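Local coordinates for protein of unknown function with a Fic domain (Bacteroides thetaiotaomicron VPI-5482, PDB 3CUC) that is of unknown function but carries a Fic domain, the mainly helical fold shared by the Fic/DOC family, at residues Val164-Leu169 / Val179-Leu184; Leu34-Asn39 / Val79-Ile84. All blocks are in the same frame, centred on the assembly; numbering follows the deposited sequence.

Interaction 1: residues Val164-Leu169 / Val179-Leu184; sequences VDWYNL and VELAAL
Apolar packing between two antiparallel helices of the Fic fold joins Trp166 and Tyr167 to Leu181 and Leu184. The helices, 156-173 and 178-192, follow each other as a helical hairpin in the Fic/DOC part of the chain, and the two segments run almost exactly antiparallel, with 177° between their N-to-C directions. Their axes stay 11.3 Å apart at their closest, a wide spacing that large side chains have to bridge; no hydrogen bond crosses it.

On one helix the bridging groups are two consecutive aromatic rings. Both are carried across by a first torsion that sets CG anti to the backbone N, 161° in Trp166 and 170° in Tyr167. Leu181 answers with a fork: CD1 lies 3.8 Å from CH2 of Trp166, while its CG and CD2 sit by the phenol ring. One turn further along, Leu184 runs across the indole at roughly a right angle, its CD2 3.8 Å from CZ2 of Trp166. Phe209 and Val210 of helix 199-213 also pack on Tyr167, and Arg188 makes a cation-pi contact with Trp166. Where Leu181 crosses the phenol, its CD2 approaches CE1 of Tyr167 to 3.5 Å.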
loop_
_atom_site.group_PDB
_atom_site.type_symbol
_atom_site.label_atom_id
_atom_site.label_comp_id
_atom_site.label_asym_id
_atom_site.label_seq_id
_atom_site.Cartn_x
_atom_site.Cartn_y
_atom_site.Cartn_z
ATOM N N VAL A 164 12.959 2.164 8.706
ATOM C CA VAL A 164 13.119 3.414 7.959
ATOM C C VAL A 164 14.590 3.661 7.626
ATOM O O VAL A 164 14.910 4.077 6.517
ATOM C CB VAL A 164 12.507 4.647 8.682
ATOM C CG1 VAL A 164 10.996 4.545 8.710
ATOM C CG2 VAL A 164 13.067 4.799 10.083
ATOM N N ASP A 165 15.483 3.387 8.573
ATOM C CA ASP A 165 16.919 3.471 8.305
ATOM C C ASP A 165 17.298 2.520 7.172
ATOM O O ASP A 165 18.034 2.902 6.266
ATOM C CB ASP A 165 17.750 3.153 9.558
ATOM C CG ASP A 165 17.628 4.223 10.647
ATOM O OD1 ASP A 165 16.806 5.159 10.506
ATOM O OD2 ASP A 165 18.352 4.116 11.660
ATOM N N TRP A 166 16.779 1.295 7.217
ATOM C CA TRP A 166 17.048 0.320 6.164
ATOM C C TRP A 166 16.546 0.820 4.808
ATOM O O TRP A 166 17.260 0.736 3.801
ATOM C CB TRP A 166 16.408 -1.041 6.475
ATOM C CG TRP A 166 16.269 -1.883 5.244
ATOM C CD1 TRP A 166 17.244 -2.614 4.638
ATOM C CD2 TRP A 166 15.097 -2.029 4.437
ATOM N NE1 TRP A 166 16.750 -3.225 3.514
ATOM C CE2 TRP A 166 15.432 -2.882 3.367
ATOM C CE3 TRP A 166 13.793 -1.524 4.519
ATOM C CZ2 TRP A 166 14.508 -3.250 2.386
ATOM C CZ3 TRP A 166 12.878 -1.885 3.543
ATOM C CH2 TRP A 166 13.239 -2.743 2.492
ATOM N N TYR A 167 15.309 1.322 4.791
ATOM C CA TYR A 167 14.669 1.733 3.543
ATOM C C TYR A 167 15.489 2.823 2.860
ATOM O O TYR A 167 15.877 2.695 1.697
ATOM C CB TYR A 167 13.234 2.226 3.787
ATOM C CG TYR A 167 12.639 2.876 2.563
ATOM C CD1 TYR A 167 12.053 2.106 1.558
ATOM C CD2 TYR A 167 12.703 4.255 2.383
ATOM C CE1 TYR A 167 11.529 2.698 0.408
ATOM C CE2 TYR A 167 12.184 4.856 1.239
ATOM C CZ TYR A 167 11.599 4.073 0.254
ATOM O OH TYR A 167 11.087 4.661 -0.882
ATOM N N ASN A 168 15.760 3.885 3.608
ATOM C CA ASN A 168 16.483 5.033 3.081
ATOM C C ASN A 168 17.921 4.693 2.655
ATOM O O ASN A 168 18.492 5.361 1.790
ATOM C CB ASN A 168 16.477 6.168 4.107
ATOM C CG ASN A 168 15.071 6.688 4.401
ATOM O OD1 ASN A 168 14.327 7.053 3.494
ATOM N ND2 ASN A 168 14.712 6.726 5.672
ATOM N N LEU A 169 18.504 3.660 3.257
ATOM C CA LEU A 169 19.824 3.197 2.841
ATOM C C LEU A 169 19.731 2.526 1.475
ATOM O O LEU A 169 20.590 2.735 0.621
ATOM C CB LEU A 169 20.414 2.219 3.856
ATOM C CG LEU A 169 21.933 2.062 3.737
ATOM C CD1 LEU A 169 22.628 3.178 4.510
ATOM C CD2 LEU A 169 22.388 0.697 4.227
ATOM N N VAL A 179 9.968 -2.044 -7.588
ATOM C CA VAL A 179 9.005 -3.107 -7.269
ATOM C C VAL A 179 9.532 -3.961 -6.122
ATOM O O VAL A 179 8.793 -4.284 -5.187
ATOM C CB VAL A 179 8.691 -4.002 -8.489
ATOM C CG1 VAL A 179 7.675 -5.084 -8.128
ATOM C CG2 VAL A 179 8.161 -3.156 -9.631
ATOM N N GLU A 180 10.817 -4.307 -6.198
ATOM C CA GLU A 180 11.479 -5.078 -5.146
ATOM C C GLU A 180 11.473 -4.329 -3.818
ATOM O O GLU A 180 11.076 -4.880 -2.792
ATOM C CB GLU A 180 12.927 -5.390 -5.538
ATOM C CG GLU A 180 13.072 -6.407 -6.661
ATOM C CD GLU A 180 14.478 -6.454 -7.245
ATOM O OE1 GLU A 180 15.285 -5.536 -6.978
ATOM O OE2 GLU A 180 14.777 -7.416 -7.982
ATOM N N LEU A 181 11.917 -3.075 -3.847
ATOM C CA LEU A 181 12.006 -2.259 -2.639
ATOM C C LEU A 181 10.621 -2.074 -2.027
ATOM O O LEU A 181 10.463 -2.141 -0.805
ATOM C CB LEU A 181 12.651 -0.895 -2.943
ATOM C CG LEU A 181 12.806 0.083 -1.765
ATOM C CD1 LEU A 181 13.549 -0.551 -0.603
ATOM C CD2 LEU A 181 13.500 1.364 -2.197
ATOM N N ALA A 182 9.626 -1.851 -2.886
ATOM C CA ALA A 182 8.242 -1.703 -2.448
ATOM C C ALA A 182 7.746 -2.995 -1.813
ATOM O O ALA A 182 7.141 -2.967 -0.746
ATOM C CB ALA A 182 7.345 -1.305 -3.612
ATOM N N ALA A 183 8.015 -4.126 -2.460
ATOM C CA ALA A 183 7.578 -5.425 -1.943
ATOM C C ALA A 183 8.177 -5.701 -0.576
ATOM O O ALA A 183 7.478 -6.140 0.330
ATOM C CB ALA A 183 7.947 -6.539 -2.910
ATOM N N LEU A 184 9.468 -5.427 -0.430
ATOM C CA LEU A 184 10.178 -5.722 0.814
ATOM C C LEU A 184 9.788 -4.756 1.928
ATOM O O LEU A 184 9.683 -5.167 3.082
ATOM C CB LEU A 184 11.693 -5.710 0.587
ATOM C CG LEU A 184 12.570 -6.556 1.515
ATOM C CD1 LEU A 184 11.985 -7.946 1.770
ATOM C CD2 LEU A 184 13.960 -6.678 0.911
#

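Interaction 2: residues Leu34-Asn39 / Val79-Ile84; sequences LEFNYN and VGLEMI
Phe36 and Leu81 supply the apolar part of this contact, a small buried patch between helix 22-42 and helix 68-89. Leu81 has CG anti to its backbone nitrogen (chi1 171°), which carries the branched end over to the ring. There CD1 of Leu81 lies 4.1 Å from CD2 of Phe36 and spans the ring's CD2 and CE2, while the other methyl stays near CD2 of the ring; the two side chains cross at a slant. Leu205 and Asn208 of helix 199-213 also touch Phe36, which places the patch beside a helix of the Fic domain.

A ring contact adds to this: Phe36 also meets the imidazole of His77, on helix 68-89, with the two planes at about 55°.

The polar part belongs to Asn37. Its ND2 is 4.3 Å from CD2 of Leu81, a van der Waals neighbour, whereas the hydrogen bonds of the amide go to the preceding turn of helix 68-89: OD1 pairs with His77 and ND2 with Asn78.

The chemistry implies a division of labour: dispersion holds Phe36 against Leu81, and Asn37 adds directional bonds between the helices, its buried amide being satisfied at both ends.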
loop_
_atom_site.group_PDB
_atom_site.type_symbol
_atom_site.label_atom_id
_atom_site.label_comp_id
_atom_site.label_asym_id
_atom_site.label_seq_id
_atom_site.Cartn_x
_atom_site.Cartn_y
_atom_site.Cartn_z
ATOM N N LEU A 34 -10.302 5.923 -7.351
ATOM C CA LEU A 34 -11.523 5.206 -7.088
ATOM C C LEU A 34 -11.210 3.768 -6.661
ATOM O O LEU A 34 -11.586 3.319 -5.572
ATOM C CB LEU A 34 -12.369 5.197 -8.364
ATOM C CG LEU A 34 -13.877 5.266 -8.209
ATOM C CD1 LEU A 34 -14.373 4.248 -7.177
ATOM C CD2 LEU A 34 -14.264 6.706 -7.852
ATOM N N GLU A 35 -10.490 3.057 -7.521
ATOM C CA GLU A 35 -10.268 1.633 -7.328
ATOM C C GLU A 35 -9.355 1.320 -6.153
ATOM O O GLU A 35 -9.551 0.315 -5.465
ATOM C CB GLU A 35 -9.712 1.010 -8.607
ATOM C CG GLU A 35 -10.715 1.058 -9.759
ATOM C CD GLU A 35 -10.737 -0.214 -10.585
ATOM O OE1 GLU A 35 -9.656 -0.805 -10.809
ATOM O OE2 GLU A 35 -11.844 -0.622 -11.005
ATOM N N PHE A 36 -8.363 2.176 -5.924
ATOM C CA PHE A 36 -7.448 1.973 -4.815
ATOM C C PHE A 36 -8.174 2.169 -3.489
ATOM O O PHE A 36 -8.119 1.302 -2.617
ATOM C CB PHE A 36 -6.244 2.909 -4.910
ATOM C CG PHE A 36 -5.256 2.723 -3.800
ATOM C CD1 PHE A 36 -4.761 1.459 -3.501
ATOM C CD2 PHE A 36 -4.820 3.804 -3.047
ATOM C CE1 PHE A 36 -3.849 1.275 -2.465
ATOM C CE2 PHE A 36 -3.903 3.625 -2.008
ATOM C CZ PHE A 36 -3.423 2.357 -1.716
ATOM N N ASN A 37 -8.851 3.306 -3.343
ATOM C CA ASN A 37 -9.598 3.594 -2.116
ATOM C C ASN A 37 -10.622 2.498 -1.818
ATOM O O ASN A 37 -10.715 2.002 -0.687
ATOM C CB ASN A 37 -10.278 4.968 -2.191
ATOM C CG ASN A 37 -9.307 6.121 -1.953
ATOM O OD1 ASN A 37 -8.628 6.168 -0.927
ATOM N ND2 ASN A 37 -9.261 7.071 -2.888
ATOM N N TYR A 38 -11.371 2.104 -2.841
ATOM C CA TYR A 38 -12.380 1.079 -2.662
ATOM C C TYR A 38 -11.737 -0.213 -2.199
ATOM O O TYR A 38 -12.074 -0.735 -1.138
ATOM C CB TYR A 38 -13.167 0.827 -3.948
ATOM C CG TYR A 38 -14.118 -0.337 -3.822
ATOM C CD1 TYR A 38 -15.394 -0.168 -3.287
ATOM C CD2 TYR A 38 -13.736 -1.615 -4.217
ATOM C CE1 TYR A 38 -16.263 -1.241 -3.160
ATOM C CE2 TYR A 38 -14.597 -2.695 -4.089
ATOM C CZ TYR A 38 -15.856 -2.507 -3.562
ATOM O OH TYR A 38 -16.700 -3.588 -3.444
ATOM N N ASN A 39 -10.803 -0.722 -2.994
ATOM C CA ASN A 39 -10.231 -2.034 -2.736
ATOM C C ASN A 39 -9.411 -2.113 -1.454
ATOM O O ASN A 39 -9.557 -3.060 -0.684
ATOM C CB ASN A 39 -9.397 -2.494 -3.927
ATOM C CG ASN A 39 -10.252 -2.963 -5.095
ATOM O OD1 ASN A 39 -10.807 -4.059 -5.062
ATOM N ND2 ASN A 39 -10.343 -2.145 -6.140
ATOM N N VAL A 79 -7.361 11.009 1.767
ATOM C CA VAL A 79 -6.452 12.055 2.237
ATOM C C VAL A 79 -5.071 11.425 2.410
ATOM O O VAL A 79 -4.058 12.031 2.070
ATOM C CB VAL A 79 -6.940 12.712 3.567
ATOM C CG1 VAL A 79 -5.880 13.643 4.134
ATOM C CG2 VAL A 79 -8.255 13.463 3.344
ATOM N N GLY A 80 -5.045 10.195 2.916
ATOM C CA GLY A 80 -3.811 9.427 3.012
ATOM C C GLY A 80 -3.129 9.238 1.671
ATOM O O GLY A 80 -1.918 9.391 1.572
ATOM N N LEU A 81 -3.900 8.897 0.640
ATOM C CA LEU A 81 -3.337 8.735 -0.710
ATOM C C LEU A 81 -2.694 10.043 -1.171
ATOM O O LEU A 81 -1.549 10.055 -1.611
ATOM C CB LEU A 81 -4.406 8.281 -1.718
ATOM C CG LEU A 81 -4.017 8.269 -3.208
ATOM C CD1 LEU A 81 -2.811 7.373 -3.433
ATOM C CD2 LEU A 81 -5.190 7.840 -4.099
ATOM N N GLU A 82 -3.421 11.144 -1.035
ATOM C CA GLU A 82 -2.871 12.462 -1.347
ATOM C C GLU A 82 -1.559 12.722 -0.603
ATOM O O GLU A 82 -0.610 13.246 -1.186
ATOM C CB GLU A 82 -3.893 13.572 -1.049
ATOM C CG GLU A 82 -4.926 13.774 -2.154
ATOM C CD GLU A 82 -4.289 13.925 -3.530
ATOM O OE1 GLU A 82 -3.285 14.666 -3.650
ATOM O OE2 GLU A 82 -4.786 13.294 -4.488
HETATM N N MSE A 83 -1.510 12.337 0.671
HETATM C CA MSE A 83 -0.305 12.494 1.477
HETATM C C MSE A 83 0.875 11.744 0.880
HETATM O O MSE A 83 1.940 12.323 0.730
HETATM C CB MSE A 83 -0.532 12.039 2.924
HETATM C CG MSE A 83 -1.235 13.073 3.784
HETATM SE SE MSE A 83 -1.696 12.349 5.496
HETATM C CE MSE A 83 0.070 11.770 6.104
ATOM N N ILE A 84 0.702 10.469 0.540
ATOM C CA ILE A 84 1.840 9.701 0.028
ATOM C C ILE A 84 2.293 10.217 -1.337
ATOM O O ILE A 84 3.483 10.182 -1.636
ATOM C CB ILE A 84 1.600 8.167 -0.030
ATOM C CG1 ILE A 84 0.456 7.814 -0.980
ATOM C CG2 ILE A 84 1.347 7.605 1.373
ATOM C CD1 ILE A 84 0.562 6.416 -1.549
#

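How the interactions relate
Two ways of pairing helices appear in one largely helical chain. Interaction 1 joins neighbours in sequence, with 9 residues between its segments, whereas interaction 2 closes over 39 and comes first along the chain. Their centres lie 21 Å apart on opposite sides of the chain's centre, and their nearest atoms remain about 9 Å from each other, so they do not touch. Helix 199-213 links them indirectly: Ala182 of interaction 1 touches its Val207 and Val210, and Ile84 of interaction 2 touches its Leu205 and Asn208. Both contacts are buried and mostly apolar, but interaction 1 buries 223 Å², both sides summed, against 137 Å² for interaction 2.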